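Local coordinates for protein dermonecrotic toxin (Pasteurella multocida, PDB 2EBF) that acts as a mitogenic, osteolytic dermonecrotic toxin that induces bone resorption and is associated with severe progressive atrophic rhinitis in pigs, at residues Ala59-Ile64 / Leu115-Glu120; Ser358-Ile363 / Leu389-Asp394; Val629-Ala634 / Ser723-Met728. One frame throughout, in Å; residues are numbered along the deposited sequence.

Contact 1. Residues Ala59-Ile64 / Leu115-Glu120; sequences ARASVI and LNAFRE
Ala61 and Ala117 meet methyl to methyl, CB to CB at 3.7 Å, where the C-terminal end of helix 54-60 meets helix 115-129. The same Ala61 CB also reaches Phe118, lying 3.9 Å from CE2 and approaching the ring obliquely. Beside Ala61, the backbone O of Arg60 also packs on Ala117, 3.8 Å from CB, and Arg60 CB is 4.0 Å from that methyl. With side chains this small the backbones come close, the CA atoms of Ala61 and Ala117 being 5.4 Å apart. Phe118 CG stands beside its backbone N (chi1 -73°), and the CE2 corner of the ring comes to Ala61; Tyr105 of helix 88-108 meets the ring edge-to-face. Ile75 and Leu57 also touch Phe118, Tyr72 touches Ala61 and Leu57 touches Ala117, a helical packing within the membrane localization domain. Ala61 is where the chain leaves helical geometry, and Arg114 NH1 binds its O just ahead of the second segment. At the exposed margin Arg60 NH2 stays 6.2 Å from Glu120 OE1, too far for a salt bridge. No hydrogen bond crosses between the segments, so their direct attachment rests on close apolar packing.

Contact 2. Residues Ser358-Ile363 / Leu389-Asp394; sequences SINERI and LTTFID
Ile363 sets one methyl almost squarely over the middle of the Phe392 ring: CG2 is 3.7 Å from the centroid and only 9° off the ring normal, a CH-pi contact of near-axial geometry. The other branch, CG1 and CD1, lies above the plane but beyond the rim on the CE2 and CZ side, with CD1 3.8 Å from Phe392 CE2, and CD1 also reaches Thr391 CG2 at 3.8 Å. Ile363 thus straddles two consecutive residues of the facing helix. Thr391 OG1 stands beside the backbone N (chi1 -53°), with the CG2 methyl anti to that N and turned to Ile363; OG1 meets a water. This water donates to Asn360 OD1 at 2.7 Å and lies 2.6 Å from Thr391 OG1, bridging the polar margin of an otherwise apolar interface.

The two short segments pack at 37°, with N-to-C directions running roughly the same way and axes 10.1 Å apart. Within the C2 region, helix 359-370 leads into strand 372-376 of the mixed sheet, and helix 389-394 belongs to the crossover that carries the chain on to the parallel strand 399-402, past strand 498-502. Trp537 of edge strand 537-539 touches Ile363, and Phe385 meets the Phe392 ring. Helix 359-370 begins with a capping box: Ser358 OG accepts from Glu361 N, while Glu361 OE2 takes the Ser358 N-H at 2.9 Å from above the carboxylate plane.

Contact 3. Residues Val629-Ala634 / Ser723-Met728; sequences VSPKVA and SKTGNM
Pro631 and Thr725 meet through the pyrrolidine ring, and no aromatic face or amide plane takes part between these segments. The CG corner of the ring lies 4.3 Å from Thr725 CB, a loose approach of carbon to carbon at the protein surface. Deeper in, Ser630 turns its hydroxyl toward the second segment. OG sits between the backbone N and the carbonyl carbon (chi1 61°), which brings it to 4.1 Å from Ser723 CB and 3.8 Å from Lys724 O, too far for a hydrogen bond. That carbonyl oxygen is buried here and finds no polar partner in the model.

A water joins what the side chains do not join directly. It stands 2.9 Å from Ser630 OG and 2.9 Å from Ser723 OG, with an angle of about 102° at the water, close to tetrahedral. The two hydroxyls themselves are 4.5 Å apart.

The contact lies in the C3 domain, in the C-terminal region that has a thiol protease-like catalytic triad. Helix 629-639 packs against the antiparallel sheet, with Ser630 on Thr667 and Ala634 on Ala669 of strand 660-673, while residues 723-725 continue from strand 717-720. Thr667 OG1 accepts the Lys724 N-H, and Lys724 NZ makes a salt bridge with Glu720. Thr725 OG1 is hydrogen-bonded to Asp627 O, which ties the 723-728 segment to the phosphonate pocket formed by Gly624 to Ser628, immediately ahead of the helix.

Overall arrangement
The three contacts follow one another along the chain without overlap and fall in three different regions: membrane localization domain, C2 and C3. Contacts 1 and 2 lie on opposite sides of the chain's centre, with their own centres about 77 Å apart, and contact 3 is about 60 Å from contact 1 and 67 Å from contact 2, centre to centre. Even the closest pair, contacts 1 and 3, keeps about 41 Å between nearest atoms. In contact 3 the Thr725 side chain is about 7 Å from the bound phosphonate, and in contact 1 the Phe118 side chain is about 12 Å from a bound glucose unit.

Contact 1. Residues Ala59-Ile64 / Leu115-Glu120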
loop_
_atom_site.group_PDB
_atom_site.type_symbol
_atom_site.label_atom_id
_atom_site.label_comp_id
_atom_site.label_asym_id
_atom_site.label_seq_id
_atom_site.Cartn_x
_atom_site.Cartn_y
_atom_site.Cartn_z
ATOM N N ALA A 59 -41.070 4.571 3.733
ATOM C CA ALA A 59 -42.138 4.887 4.669
ATOM C C ALA A 59 -41.634 5.791 5.789
ATOM O O ALA A 59 -42.337 6.713 6.199
ATOM C CB ALA A 59 -42.758 3.615 5.240
ATOM N N ARG A 60 -40.420 5.528 6.274
ATOM C CA ARG A 60 -39.845 6.285 7.384
ATOM C C ARG A 60 -39.474 7.709 6.980
ATOM O O ARG A 60 -39.616 8.636 7.776
ATOM C CB ARG A 60 -38.613 5.565 7.963
ATOM C CG ARG A 60 -38.921 4.289 8.769
ATOM C CD ARG A 60 -39.705 4.579 10.053
ATOM N NE ARG A 60 -38.819 5.020 11.123
ATOM C CZ ARG A 60 -38.708 4.445 12.318
ATOM N NH1 ARG A 60 -39.451 3.394 12.655
ATOM N NH2 ARG A 60 -37.850 4.949 13.190
ATOM N N ALA A 61 -39.003 7.869 5.751
ATOM C CA ALA A 61 -38.513 9.157 5.265
ATOM C C ALA A 61 -39.525 9.897 4.389
ATOM O O ALA A 61 -39.181 10.897 3.751
ATOM C CB ALA A 61 -37.210 8.974 4.518
ATOM N N SER A 62 -40.759 9.406 4.348
ATOM C CA SER A 62 -41.789 10.048 3.535
ATOM C C SER A 62 -42.227 11.380 4.139
ATOM O O SER A 62 -42.334 11.522 5.361
ATOM C CB SER A 62 -42.993 9.127 3.322
ATOM O OG SER A 62 -43.802 9.070 4.475
ATOM N N VAL A 63 -42.455 12.353 3.259
ATOM C CA VAL A 63 -42.994 13.656 3.635
ATOM C C VAL A 63 -44.227 13.921 2.768
ATOM O O VAL A 63 -44.143 13.913 1.534
ATOM C CB VAL A 63 -41.955 14.783 3.434
ATOM C CG1 VAL A 63 -42.486 16.113 3.972
ATOM C CG2 VAL A 63 -40.622 14.421 4.090
ATOM N N ILE A 64 -45.363 14.157 3.423
ATOM C CA ILE A 64 -46.686 14.203 2.766
ATOM C C ILE A 64 -46.754 14.987 1.442
ATOM O O ILE A 64 -47.213 14.452 0.428
ATOM C CB ILE A 64 -47.807 14.651 3.758
ATOM C CG1 ILE A 64 -48.094 13.534 4.772
ATOM C CG2 ILE A 64 -49.092 15.028 3.011
ATOM C CD1 ILE A 64 -48.925 13.959 5.986
ATOM N N LEU A 115 -34.517 13.863 7.864
ATOM C CA LEU A 115 -33.279 13.665 8.620
ATOM C C LEU A 115 -33.327 12.643 9.754
ATOM O O LEU A 115 -32.342 11.946 9.984
ATOM C CB LEU A 115 -32.712 14.998 9.119
ATOM C CG LEU A 115 -31.785 15.688 8.119
ATOM C CD1 LEU A 115 -31.281 17.013 8.685
ATOM C CD2 LEU A 115 -30.616 14.782 7.752
ATOM N N ASN A 116 -34.448 12.544 10.466
ATOM C CA ASN A 116 -34.586 11.500 11.486
ATOM C C ASN A 116 -34.331 10.101 10.910
ATOM O O ASN A 116 -33.574 9.312 11.486
ATOM C CB ASN A 116 -35.967 11.548 12.162
ATOM C CG ASN A 116 -36.057 12.598 13.256
ATOM O OD1 ASN A 116 -35.103 13.334 13.519
ATOM N ND2 ASN A 116 -37.217 12.670 13.903
ATOM N N ALA A 117 -34.964 9.811 9.772
ATOM C CA ALA A 117 -34.803 8.522 9.084
ATOM C C ALA A 117 -33.365 8.321 8.591
ATOM O O ALA A 117 -32.802 7.238 8.744
ATOM C CB ALA A 117 -35.782 8.418 7.911
ATOM N N PHE A 118 -32.780 9.365 8.008
ATOM C CA PHE A 118 -31.439 9.270 7.420
ATOM C C PHE A 118 -30.372 9.053 8.495
ATOM O O PHE A 118 -29.443 8.258 8.318
ATOM C CB PHE A 118 -31.120 10.509 6.571
ATOM C CG PHE A 118 -31.860 10.562 5.245
ATOM C CD1 PHE A 118 -31.602 11.582 4.335
ATOM C CD2 PHE A 118 -32.801 9.589 4.900
ATOM C CE1 PHE A 118 -32.280 11.648 3.108
ATOM C CE2 PHE A 118 -33.475 9.646 3.674
ATOM C CZ PHE A 118 -33.213 10.680 2.780
ATOM N N ARG A 119 -30.515 9.747 9.618
ATOM C CA ARG A 119 -29.584 9.579 10.738
ATOM C C ARG A 119 -29.654 8.175 11.327
ATOM O O ARG A 119 -28.623 7.590 11.687
ATOM C CB ARG A 119 -29.852 10.621 11.830
ATOM C CG ARG A 119 -29.476 12.049 11.417
ATOM C CD ARG A 119 -29.779 13.033 12.546
ATOM N NE ARG A 119 -29.168 14.340 12.293
ATOM C CZ ARG A 119 -29.822 15.501 12.246
ATOM N NH1 ARG A 119 -31.134 15.552 12.442
ATOM N NH2 ARG A 119 -29.147 16.620 12.010
ATOM N N GLU A 120 -30.867 7.639 11.435
ATOM C CA GLU A 120 -31.035 6.281 11.936
ATOM C C GLU A 120 -30.372 5.289 10.988
ATOM O O GLU A 120 -29.656 4.388 11.421
ATOM C CB GLU A 120 -32.512 5.938 12.142
ATOM C CG GLU A 120 -32.792 4.421 12.270
ATOM C CD GLU A 120 -32.163 3.774 13.505
ATOM O OE1 GLU A 120 -32.136 2.507 13.595
ATOM O OE2 GLU A 120 -31.709 4.526 14.398
#

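Contact 2. Residues Ser358-Ile363 / Leu389-Asp394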
loop_
_atom_site.group_PDB
_atom_site.type_symbol
_atom_site.label_atom_id
_atom_site.label_comp_id
_atom_site.label_asym_id
_atom_site.label_seq_id
_atom_site.Cartn_x
_atom_site.Cartn_y
_atom_site.Cartn_z
ATOM N N SER A 358 42.407 5.507 -6.411
ATOM C CA SER A 358 42.405 6.586 -7.392
ATOM C C SER A 358 40.992 6.752 -7.940
ATOM O O SER A 358 40.135 5.883 -7.740
ATOM C CB SER A 358 43.370 6.286 -8.534
ATOM O OG SER A 358 42.894 5.212 -9.318
ATOM N N ILE A 359 40.746 7.865 -8.625
ATOM C CA ILE A 359 39.449 8.092 -9.260
ATOM C C ILE A 359 39.154 6.936 -10.216
ATOM O O ILE A 359 38.075 6.349 -10.162
ATOM C CB ILE A 359 39.385 9.486 -9.961
ATOM C CG1 ILE A 359 39.211 10.586 -8.906
ATOM C CG2 ILE A 359 38.256 9.551 -10.993
ATOM C CD1 ILE A 359 39.795 11.917 -9.309
ATOM N N ASN A 360 40.136 6.576 -11.043
ATOM C CA ASN A 360 39.944 5.506 -12.024
ATOM C C ASN A 360 39.725 4.121 -11.425
ATOM O O ASN A 360 38.964 3.327 -11.972
ATOM C CB ASN A 360 41.063 5.514 -13.074
ATOM C CG ASN A 360 41.002 6.752 -13.954
ATOM O OD1 ASN A 360 40.000 7.474 -13.934
ATOM N ND2 ASN A 360 42.065 7.017 -14.707
ATOM N N GLU A 361 40.372 3.843 -10.296
ATOM C CA GLU A 361 40.174 2.580 -9.574
ATOM C C GLU A 361 38.758 2.522 -8.998
ATOM O O GLU A 361 38.098 1.474 -9.031
ATOM C CB GLU A 361 41.206 2.443 -8.461
ATOM C CG GLU A 361 42.573 2.028 -8.971
ATOM C CD GLU A 361 43.671 2.147 -7.924
ATOM O OE1 GLU A 361 44.766 1.597 -8.174
ATOM O OE2 GLU A 361 43.456 2.795 -6.873
ATOM N N ARG A 362 38.301 3.659 -8.480
ATOM C CA ARG A 362 36.922 3.797 -8.015
ATOM C C ARG A 362 35.899 3.542 -9.117
ATOM O O ARG A 362 34.923 2.829 -8.905
ATOM C CB ARG A 362 36.699 5.164 -7.387
ATOM C CG ARG A 362 37.083 5.207 -5.915
ATOM C CD ARG A 362 37.028 6.606 -5.374
ATOM N NE ARG A 362 38.329 7.255 -5.414
ATOM C CZ ARG A 362 38.516 8.568 -5.326
ATOM N NH1 ARG A 362 37.486 9.389 -5.206
ATOM N NH2 ARG A 362 39.743 9.065 -5.381
ATOM N N ILE A 363 36.124 4.119 -10.295
ATOM C CA ILE A 363 35.207 3.933 -11.418
ATOM C C ILE A 363 35.177 2.475 -11.868
ATOM O O ILE A 363 34.099 1.937 -12.179
ATOM C CB ILE A 363 35.565 4.841 -12.620
ATOM C CG1 ILE A 363 35.483 6.320 -12.210
ATOM C CG2 ILE A 363 34.662 4.516 -13.819
ATOM C CD1 ILE A 363 36.048 7.306 -13.253
ATOM N N LEU A 389 33.403 10.616 -18.010
ATOM C CA LEU A 389 32.444 9.766 -18.715
ATOM C C LEU A 389 33.087 8.639 -19.531
ATOM O O LEU A 389 32.631 7.490 -19.491
ATOM C CB LEU A 389 31.524 10.617 -19.590
ATOM C CG LEU A 389 30.449 9.887 -20.398
ATOM C CD1 LEU A 389 29.496 9.117 -19.483
ATOM C CD2 LEU A 389 29.691 10.869 -21.272
ATOM N N THR A 390 34.154 8.966 -20.250
ATOM C CA THR A 390 34.859 8.002 -21.087
ATOM C C THR A 390 35.254 6.769 -20.289
ATOM O O THR A 390 35.188 5.645 -20.790
ATOM C CB THR A 390 36.121 8.640 -21.703
ATOM O OG1 THR A 390 35.720 9.674 -22.605
ATOM C CG2 THR A 390 36.979 7.608 -22.469
ATOM N N THR A 391 35.660 6.996 -19.041
ATOM C CA THR A 391 36.164 5.940 -18.185
ATOM C C THR A 391 35.017 5.042 -17.730
ATOM O O THR A 391 35.174 3.822 -17.656
ATOM C CB THR A 391 36.948 6.540 -16.988
ATOM O OG1 THR A 391 37.946 7.444 -17.495
ATOM C CG2 THR A 391 37.628 5.445 -16.167
ATOM N N PHE A 392 33.869 5.639 -17.433
ATOM C CA PHE A 392 32.679 4.860 -17.098
ATOM C C PHE A 392 32.265 3.982 -18.283
ATOM O O PHE A 392 31.974 2.800 -18.106
ATOM C CB PHE A 392 31.510 5.764 -16.678
ATOM C CG PHE A 392 31.601 6.266 -15.256
ATOM C CD1 PHE A 392 31.035 5.534 -14.205
ATOM C CD2 PHE A 392 32.228 7.480 -14.969
ATOM C CE1 PHE A 392 31.110 5.993 -12.876
ATOM C CE2 PHE A 392 32.305 7.952 -13.647
ATOM C CZ PHE A 392 31.744 7.209 -12.605
ATOM N N ILE A 393 32.248 4.574 -19.475
ATOM C CA ILE A 393 31.841 3.889 -20.708
ATOM C C ILE A 393 32.779 2.720 -21.019
ATOM O O ILE A 393 32.331 1.618 -21.358
ATOM C CB ILE A 393 31.774 4.886 -21.896
ATOM C CG1 ILE A 393 30.665 5.924 -21.654
ATOM C CG2 ILE A 393 31.552 4.173 -23.233
ATOM C CD1 ILE A 393 30.593 7.011 -22.721
ATOM N N ASP A 394 34.079 2.966 -20.889
ATOM C CA ASP A 394 35.094 1.941 -21.112
ATOM C C ASP A 394 34.978 0.740 -20.177
ATOM O O ASP A 394 35.424 -0.360 -20.517
ATOM C CB ASP A 394 36.487 2.551 -20.987
ATOM C CG ASP A 394 36.851 3.419 -22.172
ATOM O OD1 ASP A 394 36.088 3.460 -23.165
ATOM O OD2 ASP A 394 37.928 4.050 -22.116
HETATM O O HOH W 1 38.661 9.125 -15.585
#

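Contact 3. Residues Val629-Ala634 / Ser723-Met728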
loop_
_atom_site.group_PDB
_atom_site.type_symbol
_atom_site.label_atom_id
_atom_site.label_comp_id
_atom_site.label_asym_id
_atom_site.label_seq_id
_atom_site.Cartn_x
_atom_site.Cartn_y
_atom_site.Cartn_z
ATOM N N VAL A 629 -1.791 -37.044 27.920
ATOM C CA VAL A 629 -1.028 -37.847 26.965
ATOM C C VAL A 629 0.198 -37.151 26.350
ATOM O O VAL A 629 1.264 -37.768 26.252
ATOM C CB VAL A 629 -1.958 -38.441 25.867
ATOM C CG1 VAL A 629 -1.149 -39.007 24.686
ATOM C CG2 VAL A 629 -2.853 -39.520 26.472
ATOM N N SER A 630 0.074 -35.890 25.933
ATOM C CA SER A 630 1.196 -35.249 25.209
ATOM C C SER A 630 2.540 -35.180 25.970
ATOM O O SER A 630 3.588 -35.429 25.371
ATOM C CB SER A 630 0.819 -33.900 24.553
ATOM O OG SER A 630 0.394 -32.931 25.488
ATOM N N PRO A 631 2.534 -34.853 27.280
ATOM C CA PRO A 631 3.852 -34.910 27.931
ATOM C C PRO A 631 4.468 -36.328 27.964
ATOM O O PRO A 631 5.688 -36.464 27.905
ATOM C CB PRO A 631 3.565 -34.398 29.354
ATOM C CG PRO A 631 2.269 -33.628 29.237
ATOM C CD PRO A 631 1.488 -34.411 28.217
ATOM N N LYS A 632 3.632 -37.359 28.043
ATOM C CA LYS A 632 4.107 -38.743 28.054
ATOM C C LYS A 632 4.702 -39.098 26.686
ATOM O O LYS A 632 5.732 -39.777 26.594
ATOM C CB LYS A 632 2.974 -39.702 28.413
ATOM C CG LYS A 632 2.330 -39.455 29.770
ATOM C CD LYS A 632 1.108 -40.350 29.978
ATOM C CE LYS A 632 0.266 -39.920 31.189
ATOM N NZ LYS A 632 1.077 -39.621 32.407
ATOM N N VAL A 633 4.053 -38.635 25.624
ATOM C CA VAL A 633 4.596 -38.803 24.278
ATOM C C VAL A 633 5.943 -38.091 24.134
ATOM O O VAL A 633 6.909 -38.684 23.649
ATOM C CB VAL A 633 3.581 -38.328 23.206
ATOM C CG1 VAL A 633 4.207 -38.292 21.822
ATOM C CG2 VAL A 633 2.364 -39.241 23.234
ATOM N N ALA A 634 6.022 -36.831 24.572
ATOM C CA ALA A 634 7.291 -36.097 24.487
ATOM C C ALA A 634 8.417 -36.804 25.257
ATOM O O ALA A 634 9.558 -36.844 24.801
ATOM C CB ALA A 634 7.121 -34.646 24.956
ATOM N N SER A 723 2.478 -27.394 22.936
ATOM C CA SER A 723 1.576 -28.380 23.544
ATOM C C SER A 723 1.107 -27.884 24.911
ATOM O O SER A 723 1.792 -27.090 25.563
ATOM C CB SER A 723 2.280 -29.746 23.663
ATOM O OG SER A 723 3.384 -29.669 24.560
ATOM N N LYS A 724 -0.063 -28.342 25.345
ATOM C CA LYS A 724 -0.684 -27.826 26.559
ATOM C C LYS A 724 -1.243 -28.971 27.379
ATOM O O LYS A 724 -1.621 -30.000 26.833
ATOM C CB LYS A 724 -1.821 -26.862 26.211
ATOM C CG LYS A 724 -1.370 -25.534 25.614
ATOM C CD LYS A 724 -2.560 -24.866 24.925
ATOM C CE LYS A 724 -2.138 -23.722 24.024
ATOM N NZ LYS A 724 -1.666 -22.576 24.837
ATOM N N THR A 725 -1.285 -28.785 28.691
ATOM C CA THR A 725 -1.907 -29.758 29.562
ATOM C C THR A 725 -2.607 -29.041 30.733
ATOM O O THR A 725 -2.383 -27.844 30.963
ATOM C CB THR A 725 -0.856 -30.794 30.066
ATOM O OG1 THR A 725 -1.527 -31.966 30.548
ATOM C CG2 THR A 725 0.002 -30.186 31.170
ATOM N N GLY A 726 -3.469 -29.764 31.444
ATOM C CA GLY A 726 -4.142 -29.219 32.632
ATOM C C GLY A 726 -5.013 -28.025 32.271
ATOM O O GLY A 726 -5.657 -28.014 31.223
ATOM N N ASN A 727 -5.001 -27.004 33.122
ATOM C CA ASN A 727 -5.794 -25.787 32.895
ATOM C C ASN A 727 -5.477 -25.055 31.591
ATOM O O ASN A 727 -6.353 -24.441 30.980
ATOM C CB ASN A 727 -5.602 -24.808 34.055
ATOM C CG ASN A 727 -6.111 -25.346 35.371
ATOM O OD1 ASN A 727 -5.547 -25.044 36.442
ATOM N ND2 ASN A 727 -7.201 -26.115 35.322
ATOM N N MET A 728 -4.213 -25.093 31.188
ATOM C CA MET A 728 -3.769 -24.366 30.021
ATOM C C MET A 728 -4.334 -24.982 28.763
ATOM O O MET A 728 -4.561 -24.282 27.780
ATOM C CB MET A 728 -2.252 -24.237 30.018
ATOM C CG MET A 728 -1.835 -23.183 31.062
ATOM S SD MET A 728 -0.090 -23.183 31.417
ATOM C CE MET A 728 0.571 -22.498 29.902
HETATM O O HOH W 2 1.922 -30.817 26.792
#